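Local coordinates for protein octenoyl-CoA reductase/carboxylase (Streptomyces sp., PDB 4A0S) that catalyses the NADP(H)-dependent reductive carboxylation of 2-octenoyl-CoA, probably supplying an extender unit for polyketide biosynthesis, at residues 30-35 / 84-90; 153-157 / 208-214; 230-236 / 405-409. All coordinates share one frame; numbering follows the deposited sequence.

Contact 1 (30-35 / 84-90). With CO8 (octanoyl-coenzyme A), chain E.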
# COMPACT_ATOMS: atom_id res chain seq x y z
N LEU A 30 8.14 40.84 1.25
CA LEU A 30 7.10 41.54 1.96
C LEU A 30 7.71 42.14 3.21
O LEU A 30 8.80 41.74 3.64
CB LEU A 30 5.98 40.58 2.33
CG LEU A 30 5.37 39.82 1.14
CD1 LEU A 30 4.56 38.69 1.71
CD2 LEU A 30 4.54 40.74 0.27
N ARG A 31 6.99 43.10 3.78
CA ARG A 31 7.41 43.80 4.96
C ARG A 31 6.41 43.49 6.06
O ARG A 31 5.21 43.56 5.85
CB ARG A 31 7.45 45.31 4.68
CG ARG A 31 8.48 45.73 3.63
CD ARG A 31 9.91 45.67 4.17
NE ARG A 31 10.12 46.61 5.27
CZ ARG A 31 10.93 46.40 6.31
NH1 ARG A 31 11.61 45.26 6.40
NH2 ARG A 31 11.04 47.32 7.26
N ALA A 32 6.92 43.13 7.24
CA ALA A 32 6.07 42.77 8.38
C ALA A 32 5.07 43.86 8.71
O ALA A 32 3.93 43.56 9.09
CB ALA A 32 6.93 42.44 9.60
N GLU A 33 5.50 45.11 8.57
CA GLU A 33 4.67 46.28 8.85
C GLU A 33 3.42 46.33 7.98
O GLU A 33 2.44 46.96 8.36
CB GLU A 33 5.48 47.57 8.68
CG GLU A 33 6.29 47.64 7.37
CD GLU A 33 7.13 48.91 7.25
OE1 GLU A 33 6.60 50.01 7.52
OE2 GLU A 33 8.32 48.80 6.87
N ASP A 34 3.45 45.63 6.84
CA ASP A 34 2.33 45.67 5.88
C ASP A 34 1.28 44.57 6.06
O ASP A 34 0.31 44.50 5.29
CB ASP A 34 2.85 45.62 4.44
CG ASP A 34 3.75 46.79 4.09
OD1 ASP A 34 3.65 47.86 4.74
OD2 ASP A 34 4.58 46.64 3.15
N ALA A 35 1.46 43.72 7.06
CA ALA A 35 0.65 42.52 7.17
C ALA A 35 -0.87 42.78 7.18
O ALA A 35 -1.64 41.99 6.63
CB ALA A 35 1.07 41.69 8.36
N PHE A 84 -1.16 38.37 2.24
CA PHE A 84 -1.20 38.00 3.67
C PHE A 84 -2.33 37.02 4.02
O PHE A 84 -2.83 36.97 5.15
CB PHE A 84 -1.18 39.25 4.57
CG PHE A 84 -0.09 40.24 4.21
CD1 PHE A 84 1.23 40.02 4.60
CD2 PHE A 84 -0.39 41.38 3.47
CE1 PHE A 84 2.24 40.94 4.26
CE2 PHE A 84 0.62 42.30 3.12
CZ PHE A 84 1.93 42.07 3.52
N GLU A 85 -2.69 36.20 3.03
CA GLU A 85 -3.73 35.18 3.19
C GLU A 85 -3.20 33.74 3.16
O GLU A 85 -2.18 33.46 2.53
CB GLU A 85 -4.79 35.36 2.12
CG GLU A 85 -5.62 36.60 2.31
CD GLU A 85 -6.85 36.58 1.44
OE1 GLU A 85 -6.98 35.65 0.63
OE2 GLU A 85 -7.68 37.50 1.58
N PRO A 86 -3.89 32.83 3.87
CA PRO A 86 -4.99 33.15 4.77
C PRO A 86 -4.46 33.76 6.06
O PRO A 86 -5.21 34.35 6.82
CB PRO A 86 -5.61 31.79 5.05
CG PRO A 86 -4.47 30.86 4.97
CD PRO A 86 -3.65 31.37 3.82
N ILE A 87 -3.16 33.59 6.29
CA ILE A 87 -2.49 34.11 7.47
C ILE A 87 -1.17 34.70 6.99
O ILE A 87 -0.47 34.06 6.22
CB ILE A 87 -2.17 32.99 8.47
CG1 ILE A 87 -3.45 32.38 9.05
CG2 ILE A 87 -1.22 33.50 9.58
CD1 ILE A 87 -3.31 30.91 9.40
N PRO A 88 -0.83 35.91 7.45
CA PRO A 88 0.42 36.56 7.06
C PRO A 88 1.59 35.61 7.27
O PRO A 88 1.68 34.99 8.33
CB PRO A 88 0.54 37.73 8.04
CG PRO A 88 -0.85 38.03 8.41
CD PRO A 88 -1.59 36.73 8.41
N THR A 89 2.46 35.49 6.27
CA THR A 89 3.62 34.60 6.37
C THR A 89 4.53 34.93 7.56
O THR A 89 5.21 34.06 8.09
CB THR A 89 4.48 34.61 5.09
OG1 THR A 89 4.76 35.96 4.71
CG2 THR A 89 3.76 33.91 3.97
N PHE A 90 4.52 36.18 8.00
CA PHE A 90 5.33 36.54 9.17
C PHE A 90 4.99 35.71 10.41
O PHE A 90 5.87 35.40 11.21
CB PHE A 90 5.25 38.03 9.41
CG PHE A 90 5.88 38.81 8.31
CD1 PHE A 90 7.26 39.03 8.30
CD2 PHE A 90 5.13 39.27 7.25
CE1 PHE A 90 7.86 39.71 7.28
CE2 PHE A 90 5.73 39.96 6.20
CZ PHE A 90 7.11 40.18 6.23
N1A CO8 E . -2.34 38.25 11.41
C2A CO8 E . -1.44 37.70 12.23
N3A CO8 E . -1.59 36.47 12.69
C4A CO8 E . -2.68 35.74 12.33
C5A CO8 E . -3.63 36.27 11.47
C6A CO8 E . -3.44 37.57 11.01
N6A CO8 E . -4.33 38.12 10.17
N7A CO8 E . -4.57 35.34 11.28
C8A CO8 E . -4.22 34.27 11.99
N9A CO8 E . -3.07 34.51 12.63
C1B CO8 E . -2.30 33.62 13.54
C2B CO8 E . -2.96 33.53 14.92
O2B CO8 E . -1.95 33.50 15.95
C3B CO8 E . -3.68 32.19 14.82
O3B CO8 E . -3.86 31.62 16.11
P3B CO8 E . -5.35 31.75 16.73
O7A CO8 E . -5.17 32.40 18.21
O8A CO8 E . -6.18 32.93 15.94
O9A CO8 E . -6.08 30.46 16.70
C4B CO8 E . -2.73 31.34 13.98
O4B CO8 E . -2.23 32.26 12.99
C5B CO8 E . -3.47 30.29 13.15
O5B CO8 E . -2.54 29.62 12.28
P1A CO8 E . -1.47 28.54 12.91
O1A CO8 E . -0.59 27.98 11.62
O2A CO8 E . -0.55 29.11 13.94
O3A CO8 E . -2.39 27.37 13.62
P2A CO8 E . -2.98 25.98 12.98
O4A CO8 E . -4.43 25.77 13.61
O5A CO8 E . -2.09 24.79 13.17
O6A CO8 E . -3.25 26.28 11.40
CBP CO8 E . -3.19 25.86 8.97
CCP CO8 E . -2.96 25.29 10.39
CDP CO8 E . -4.71 26.01 8.81
CEP CO8 E . -2.70 24.81 7.97
CAP CO8 E . -2.43 27.22 8.82
OAP CO8 E . -1.02 27.14 9.22
C9P CO8 E . -2.56 27.86 7.41
O9P CO8 E . -3.62 28.41 7.10
N8P CO8 E . -1.46 27.83 6.62
C7P CO8 E . -1.42 28.49 5.28
C6P CO8 E . -1.60 27.54 4.06
C5P CO8 E . -2.52 28.22 3.02
O5P CO8 E . -3.68 28.50 3.32
N4P CO8 E . -2.03 28.66 1.86
C3P CO8 E . -0.78 28.34 1.18
C2P CO8 E . -1.29 27.53 -0.02
S1P CO8 E . -0.56 25.85 -0.06
C1' CO8 E . 0.60 26.13 -1.31
O1' CO8 E . 0.45 26.98 -2.21
C2' CO8 E . 1.72 25.34 -1.21
C3' CO8 E . 2.77 25.38 -2.11
C4' CO8 E . 3.85 24.51 -1.94
C5' CO8 E . 3.97 23.86 -0.57
C6' CO8 E . 5.32 23.10 -0.61
C7' CO8 E . 5.43 22.21 0.60
C8' CO8 E . 6.83 21.59 0.59
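With CG anti to the carbonyl carbon in both Phe84 (chi1 -49°) and Phe90 (chi1 -66°), the two aromatic side chains swing out from the 84-90 segment and lay their rings against the backbone of 30-35. Over the centre of each ring lies an alpha carbon, in matching CH-pi contacts. Ala35 CA stands 3.6 Å from the centroid of the Phe84 ring, and Ala32 CA lies 3.5 Å from the centroid of the Phe90 ring. The methyl of Ala32 joins in, with CB 3.7 Å from Phe90 CD1, while the Leu30 carbonyl O meets the Phe90 ring at its edge, near the ring plane. Leu30 slides past Phe84 in the opposite direction and brings CD1 to 4.1 Å from Phe84 CE1; its CB packs on Phe90 CE2. Ala35 CB also reaches Pro88 CB at 4.0 Å. The side-chain contacts are apolar, but backbone atoms also meet the rings, Asp34 O lying 3.1 Å from Phe84 CE2. Phe84 has positive phi in the Schellman motif that ends helix 76-82, and from there the chain runs through the cis peptide before Pro86 into the coenzyme A pocket. Pro88 CD lies 3.3 Å from C6A of the octanoyl-CoA adenine, and Ile87 CD1 approaches the ligand atom O5B. Arg348 of the second subunit packs on Pro86 and Ile87. The contact ties the end of strand 24-31 to the connection between helices 76-82 and 89-97, with helix 46-49 touching Leu30 and Phe84, and strand 110-112 meeting Phe90 through His111.

Contact 2 (153-157 / 208-214). With CO8 (octanoyl-coenzyme A), chain E.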
# COMPACT_ATOMS: atom_id res chain seq x y z
N GLY A 153 10.33 8.73 7.12
CA GLY A 153 9.27 7.91 6.58
C GLY A 153 8.70 8.60 5.36
O GLY A 153 8.29 7.97 4.39
N ASP A 154 8.69 9.93 5.42
CA ASP A 154 8.17 10.76 4.34
C ASP A 154 8.62 12.17 4.64
O ASP A 154 8.23 12.76 5.64
CB ASP A 154 6.63 10.68 4.26
CG ASP A 154 6.08 11.33 3.00
OD1 ASP A 154 6.65 12.33 2.53
OD2 ASP A 154 5.06 10.82 2.48
N GLY A 155 9.48 12.70 3.77
CA GLY A 155 10.06 14.01 3.96
C GLY A 155 9.03 15.10 4.13
O GLY A 155 9.31 16.11 4.77
N MET A 156 7.84 14.90 3.60
CA MET A 156 6.78 15.88 3.76
C MET A 156 6.12 15.86 5.14
O MET A 156 5.38 16.77 5.47
CB MET A 156 5.72 15.72 2.68
CG MET A 156 6.07 16.40 1.38
SD MET A 156 6.59 18.12 1.62
CE MET A 156 5.05 18.83 2.24
N LEU A 157 6.41 14.84 5.95
CA LEU A 157 5.52 14.56 7.08
C LEU A 157 5.97 15.10 8.42
O LEU A 157 5.18 15.08 9.37
CB LEU A 157 5.17 13.07 7.17
CG LEU A 157 3.89 12.70 6.40
CD1 LEU A 157 2.69 13.26 7.15
CD2 LEU A 157 3.88 13.22 4.96
N ARG A 208 3.48 14.19 -6.48
CA ARG A 208 3.10 13.55 -5.23
C ARG A 208 1.62 13.13 -5.28
O ARG A 208 1.28 12.01 -4.95
CB ARG A 208 3.31 14.47 -4.04
CG ARG A 208 2.93 13.79 -2.73
CD ARG A 208 3.24 14.61 -1.50
NE ARG A 208 2.81 13.89 -0.31
CZ ARG A 208 3.62 13.17 0.46
NH1 ARG A 208 4.92 13.05 0.18
NH2 ARG A 208 3.13 12.55 1.53
N MET A 209 0.78 14.06 -5.71
CA MET A 209 -0.66 13.84 -5.79
C MET A 209 -1.05 12.69 -6.70
O MET A 209 -2.02 12.02 -6.44
CB MET A 209 -1.32 15.12 -6.30
CG MET A 209 -1.22 16.24 -5.28
SD MET A 209 -1.85 17.78 -5.92
CE MET A 209 -3.62 17.41 -5.94
N LEU A 210 -0.30 12.48 -7.78
CA LEU A 210 -0.78 11.59 -8.83
C LEU A 210 0.12 10.42 -9.10
O LEU A 210 -0.36 9.35 -9.41
CB LEU A 210 -0.96 12.35 -10.15
CG LEU A 210 -2.02 13.44 -10.14
CD1 LEU A 210 -1.90 14.23 -11.44
CD2 LEU A 210 -3.41 12.82 -9.99
N VAL A 211 1.43 10.64 -9.03
CA VAL A 211 2.34 9.59 -9.45
C VAL A 211 2.80 8.79 -8.26
O VAL A 211 2.85 7.56 -8.30
CB VAL A 211 3.54 10.14 -10.24
CG1 VAL A 211 4.51 8.99 -10.63
CG2 VAL A 211 3.07 10.92 -11.48
N SER A 212 3.16 9.52 -7.20
CA SER A 212 3.80 8.95 -6.03
C SER A 212 2.90 7.97 -5.31
O SER A 212 1.68 8.12 -5.30
CB SER A 212 4.16 10.06 -5.05
OG SER A 212 4.82 9.49 -3.94
N ASP A 213 3.52 6.98 -4.66
CA ASP A 213 2.75 6.12 -3.78
C ASP A 213 2.28 6.88 -2.54
O ASP A 213 1.55 6.35 -1.73
CB ASP A 213 3.49 4.83 -3.42
CG ASP A 213 4.70 5.05 -2.53
OD1 ASP A 213 5.02 6.20 -2.15
OD2 ASP A 213 5.35 4.01 -2.20
N ARG A 214 2.67 8.15 -2.42
CA ARG A 214 2.20 8.99 -1.31
C ARG A 214 0.93 9.78 -1.63
O ARG A 214 0.35 10.42 -0.76
CB ARG A 214 3.30 9.94 -0.83
CG ARG A 214 4.63 9.25 -0.59
CD ARG A 214 4.51 8.12 0.42
NE ARG A 214 5.70 7.29 0.37
CZ ARG A 214 6.73 7.41 1.21
NH1 ARG A 214 6.70 8.31 2.17
NH2 ARG A 214 7.78 6.60 1.09
N1A CO8 E . -2.34 38.25 11.41
C2A CO8 E . -1.44 37.70 12.23
N3A CO8 E . -1.59 36.47 12.69
C4A CO8 E . -2.68 35.74 12.33
C5A CO8 E . -3.63 36.27 11.47
C6A CO8 E . -3.44 37.57 11.01
N6A CO8 E . -4.33 38.12 10.17
N7A CO8 E . -4.57 35.34 11.28
C8A CO8 E . -4.22 34.27 11.99
N9A CO8 E . -3.07 34.51 12.63
C1B CO8 E . -2.30 33.62 13.54
C2B CO8 E . -2.96 33.53 14.92
O2B CO8 E . -1.95 33.50 15.95
C3B CO8 E . -3.68 32.19 14.82
O3B CO8 E . -3.86 31.62 16.11
P3B CO8 E . -5.35 31.75 16.73
O7A CO8 E . -5.17 32.40 18.21
O8A CO8 E . -6.18 32.93 15.94
O9A CO8 E . -6.08 30.46 16.70
C4B CO8 E . -2.73 31.34 13.98
O4B CO8 E . -2.23 32.26 12.99
C5B CO8 E . -3.47 30.29 13.15
O5B CO8 E . -2.54 29.62 12.28
P1A CO8 E . -1.47 28.54 12.91
O1A CO8 E . -0.59 27.98 11.62
O2A CO8 E . -0.55 29.11 13.94
O3A CO8 E . -2.39 27.37 13.62
P2A CO8 E . -2.98 25.98 12.98
O4A CO8 E . -4.43 25.77 13.61
O5A CO8 E . -2.09 24.79 13.17
O6A CO8 E . -3.25 26.28 11.40
CBP CO8 E . -3.19 25.86 8.97
CCP CO8 E . -2.96 25.29 10.39
CDP CO8 E . -4.71 26.01 8.81
CEP CO8 E . -2.70 24.81 7.97
CAP CO8 E . -2.43 27.22 8.82
OAP CO8 E . -1.02 27.14 9.22
C9P CO8 E . -2.56 27.86 7.41
O9P CO8 E . -3.62 28.41 7.10
N8P CO8 E . -1.46 27.83 6.62
C7P CO8 E . -1.42 28.49 5.28
C6P CO8 E . -1.60 27.54 4.06
C5P CO8 E . -2.52 28.22 3.02
O5P CO8 E . -3.68 28.50 3.32
N4P CO8 E . -2.03 28.66 1.86
C3P CO8 E . -0.78 28.34 1.18
C2P CO8 E . -1.29 27.53 -0.02
S1P CO8 E . -0.56 25.85 -0.06
C1' CO8 E . 0.60 26.13 -1.31
O1' CO8 E . 0.45 26.98 -2.21
C2' CO8 E . 1.72 25.34 -1.21
C3' CO8 E . 2.77 25.38 -2.11
C4' CO8 E . 3.85 24.51 -1.94
C5' CO8 E . 3.97 23.86 -0.57
C6' CO8 E . 5.32 23.10 -0.61
C7' CO8 E . 5.43 22.21 0.60
C8' CO8 E . 6.83 21.59 0.59
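Asp154 and Arg214 mark the closest backbone approach, their CA atoms 8.4 Å apart, so long side chains must bridge a type I beta turn, Asp154 to Leu157, and the end of helix 200-210 with the chain that follows it. Arg208 comes at Asp154 from the opposite direction, fully extended from CG to NE, and grips the carboxylate end-on with two nitrogens. Its NH2 donates to Asp154 OD2 at 2.8 Å, while NH1 meets the syn lone pair of Asp154 OD1 at 3.0 Å. The two planes are turned 47° apart, and NH2 therefore approaches OD2 from above the carboxylate plane. Arg214 NH1 reaches the same oxygen, Asp154 OD2, from the other face at 3.0 Å, its guanidinium 78° from the carboxylate. That nitrogen also binds Gly153 O at 2.8 Å, in the carbonyl plane and on a lone pair. Met156 CB lies over one face of the Arg208 guanidinium toward its rim and Arg214 CB over the centre of the opposite one, which should restrict the group's rotation. Arg214 NE pairs with Asp213 OD1, extending the salt bridges into a network that Glu367 continues from Arg208 NH1. Two arginines on one buried carboxylate probably favour its ionised form. Arg214 NH2 bonds Gly153 O of the third subunit, so the cluster forms part of a subunit interface. Met156 SD lies 3.6 Å from C8' of the octanoyl chain. Asp154 OD1 accepts from Met156 N at 3.0 Å, and this Asx turn within the beta turn shapes a loop that lines the acyl end of the substrate pocket.

Contact 3 (230-236 / 405-409). With NAP (NADP nicotinamide-adenine-dinucleotide phosphate), chain F.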
# COMPACT_ATOMS: atom_id res chain seq x y z
N SER A 230 -5.32 24.24 -16.53
CA SER A 230 -4.37 25.00 -17.34
C SER A 230 -3.34 25.74 -16.51
O SER A 230 -2.35 26.27 -17.05
CB SER A 230 -5.11 26.01 -18.23
OG SER A 230 -5.70 27.02 -17.43
N GLY A 231 -3.55 25.76 -15.19
CA GLY A 231 -2.62 26.45 -14.28
C GLY A 231 -1.35 25.67 -14.00
O GLY A 231 -1.06 24.69 -14.68
N GLY A 232 -0.59 26.12 -13.00
CA GLY A 232 0.70 25.54 -12.66
C GLY A 232 0.58 24.06 -12.30
O GLY A 232 1.25 23.22 -12.88
N LEU A 233 -0.29 23.74 -11.36
CA LEU A 233 -0.49 22.35 -10.99
C LEU A 233 -1.06 21.51 -12.11
O LEU A 233 -0.55 20.42 -12.40
CB LEU A 233 -1.44 22.23 -9.81
CG LEU A 233 -0.89 22.63 -8.46
CD1 LEU A 233 -2.06 22.57 -7.49
CD2 LEU A 233 0.27 21.69 -8.05
N GLY A 234 -2.12 22.02 -12.74
CA GLY A 234 -2.83 21.25 -13.76
C GLY A 234 -1.93 20.96 -14.94
O GLY A 234 -1.96 19.88 -15.51
N SER A 235 -1.10 21.94 -15.28
CA SER A 235 -0.22 21.80 -16.43
C SER A 235 0.77 20.67 -16.25
O SER A 235 1.23 20.09 -17.23
CB SER A 235 0.53 23.09 -16.69
OG SER A 235 -0.37 24.07 -17.16
N TYR A 236 1.09 20.35 -15.01
CA TYR A 236 1.94 19.18 -14.75
C TYR A 236 1.14 17.93 -14.52
O TYR A 236 1.53 16.86 -14.98
CB TYR A 236 2.89 19.43 -13.60
CG TYR A 236 3.90 20.47 -13.97
CD1 TYR A 236 4.86 20.22 -14.95
CD2 TYR A 236 3.89 21.72 -13.36
CE1 TYR A 236 5.80 21.20 -15.32
CE2 TYR A 236 4.82 22.70 -13.71
CZ TYR A 236 5.76 22.43 -14.69
OH TYR A 236 6.68 23.39 -15.04
N GLN A 405 -2.68 33.96 -16.47
CA GLN A 405 -1.70 33.04 -17.01
C GLN A 405 -2.27 31.63 -17.22
O GLN A 405 -3.28 31.26 -16.66
CB GLN A 405 -0.53 32.95 -16.04
CG GLN A 405 -0.61 31.83 -15.01
CD GLN A 405 -1.69 32.02 -13.95
OE1 GLN A 405 -2.45 32.99 -13.96
NE2 GLN A 405 -1.75 31.09 -13.02
N VAL A 406 -1.60 30.87 -18.06
CA VAL A 406 -1.75 29.44 -18.04
C VAL A 406 -0.36 28.92 -17.71
O VAL A 406 0.64 29.64 -17.90
CB VAL A 406 -2.28 28.89 -19.38
CG1 VAL A 406 -3.64 29.50 -19.66
CG2 VAL A 406 -1.29 29.19 -20.53
N GLY A 407 -0.30 27.70 -17.19
CA GLY A 407 0.97 27.12 -16.83
C GLY A 407 1.67 27.96 -15.80
O GLY A 407 1.07 28.37 -14.81
N LYS A 408 2.94 28.21 -16.05
CA LYS A 408 3.81 28.80 -15.07
C LYS A 408 4.42 30.07 -15.59
O LYS A 408 4.89 30.15 -16.72
CB LYS A 408 4.94 27.83 -14.71
CG LYS A 408 4.55 26.63 -13.87
CD LYS A 408 4.13 26.98 -12.45
CE LYS A 408 5.18 27.81 -11.74
NZ LYS A 408 4.85 28.01 -10.32
N VAL A 409 4.42 31.07 -14.72
CA VAL A 409 5.09 32.31 -15.00
C VAL A 409 6.44 32.27 -14.34
O VAL A 409 6.54 32.21 -13.12
CB VAL A 409 4.31 33.52 -14.49
CG1 VAL A 409 5.07 34.80 -14.86
CG2 VAL A 409 2.94 33.54 -15.11
PA NAP F . -2.54 28.62 -10.84
O1A NAP F . -1.30 28.43 -11.79
O2A NAP F . -3.10 30.00 -10.72
O5B NAP F . -3.64 27.69 -11.40
C5B NAP F . -4.82 27.56 -10.63
C4B NAP F . -5.92 27.17 -11.60
O4B NAP F . -7.10 27.00 -10.80
C3B NAP F . -6.23 28.27 -12.64
O3B NAP F . -5.85 27.73 -13.89
C2B NAP F . -7.75 28.36 -12.66
O2B NAP F . -8.33 27.42 -13.57
C1B NAP F . -8.15 27.95 -11.29
N9A NAP F . -8.11 29.15 -10.42
C8A NAP F . -7.30 30.22 -10.48
N7A NAP F . -7.57 31.07 -9.48
C5A NAP F . -8.56 30.51 -8.79
C6A NAP F . -9.26 30.93 -7.69
N6A NAP F . -8.94 32.08 -7.10
N1A NAP F . -10.21 30.14 -7.22
C2A NAP F . -10.50 28.98 -7.79
N3A NAP F . -9.87 28.55 -8.87
C4A NAP F . -8.89 29.31 -9.37
O3 NAP F . -2.21 28.08 -9.37
PN NAP F . -1.54 26.65 -9.08
O1N NAP F . -0.02 27.00 -9.01
O2N NAP F . -1.99 25.55 -10.01
O5D NAP F . -2.09 26.46 -7.59
C5D NAP F . -3.48 26.18 -7.48
C4D NAP F . -3.74 26.02 -6.01
O4D NAP F . -2.87 24.93 -5.56
C3D NAP F . -3.34 27.24 -5.19
O3D NAP F . -4.38 27.33 -4.19
C2D NAP F . -2.01 26.85 -4.57
O2D NAP F . -1.78 27.53 -3.31
C1D NAP F . -2.31 25.39 -4.29
N1N NAP F . -1.05 24.70 -4.35
C2N NAP F . -0.76 23.85 -3.30
C3N NAP F . 0.43 23.19 -3.38
C7N NAP F . 0.75 22.29 -2.25
O7N NAP F . -0.07 22.06 -1.35
N7N NAP F . 1.97 21.83 -2.30
C4N NAP F . 1.32 23.35 -4.45
C5N NAP F . 1.03 24.19 -5.51
C6N NAP F . -0.18 24.87 -5.46
P2B NAP F . -9.87 27.72 -13.97
O1X NAP F . -9.89 26.76 -15.28
O2X NAP F . -10.87 27.15 -12.84
O3X NAP F . -9.85 29.21 -14.20
O HOH W 1 -4.35 28.78 -15.98
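Lys408 lays its bent aliphatic chain over the start of helix 232-243: CD rests 3.7 Å from Gly232 CA, and CG, crossing Tyr236 at about a right angle, lies 3.9 Å from its CE2. The ammonium passes on to Ile74 O and Ser73 OG, and the Tyr236 hydroxyl bonds Ser199 OG and Ala383 N. Beside them the backbones meet through Gly407 N, which donates to Ser230 O. Ser235 OG, anti to the carbonyl carbon (chi1 -69°), turns back to Gly231 O, which also accepts from Ser235 N on the opposite face of its plane. This is the glycine-rich turn of the Rossmann fold, where a helix begins at the dinucleotide pyrophosphate. Gly232 N donates to NADP O1A at 2.7 Å. The next amide, Leu233 N, donates to NADP O2N at 2.8 Å, and the backbone of Gly231 and Gly232 lies close against the cofactor. From the other segment, Gln405 NE2 reaches O2A at 2.9 Å and, weakly, O1A. Leu233 packs its branches against the nicotinamide half, CD1 3.2 Å from O4D and CD2 3.6 Å from C5N. With an alanine here, lacking both methyl branches, the nicotinamide ring and its ribose would probably lose this packing and be freer to shift. One water joins Ser230 OG, Gln405 O and the NADP O3B hydroxyl.

Overall arrangement
Contact 3 is fully buried near the centre of the chain, contact 2 is also buried but borders all three other subunits, and contact 1 is only partly buried, about 20 Å (centre to centre) from the middle of the chain. Contacts 1 and 2, centres 29 Å apart, touch the same octanoyl-CoA, the adenine end and pantetheine arm in contact 1, the acyl tail in contact 2; contact 3 instead holds the NADP pyrophosphate. Their chemistry follows: aromatic rings on backbone in contact 1, a shared carboxylate between arginines in contact 2, and glycine backbone with phosphate in contact 3. Helix 200-210 links the last two, carrying Arg208 and packing Cys202 on Tyr236 and Lys408.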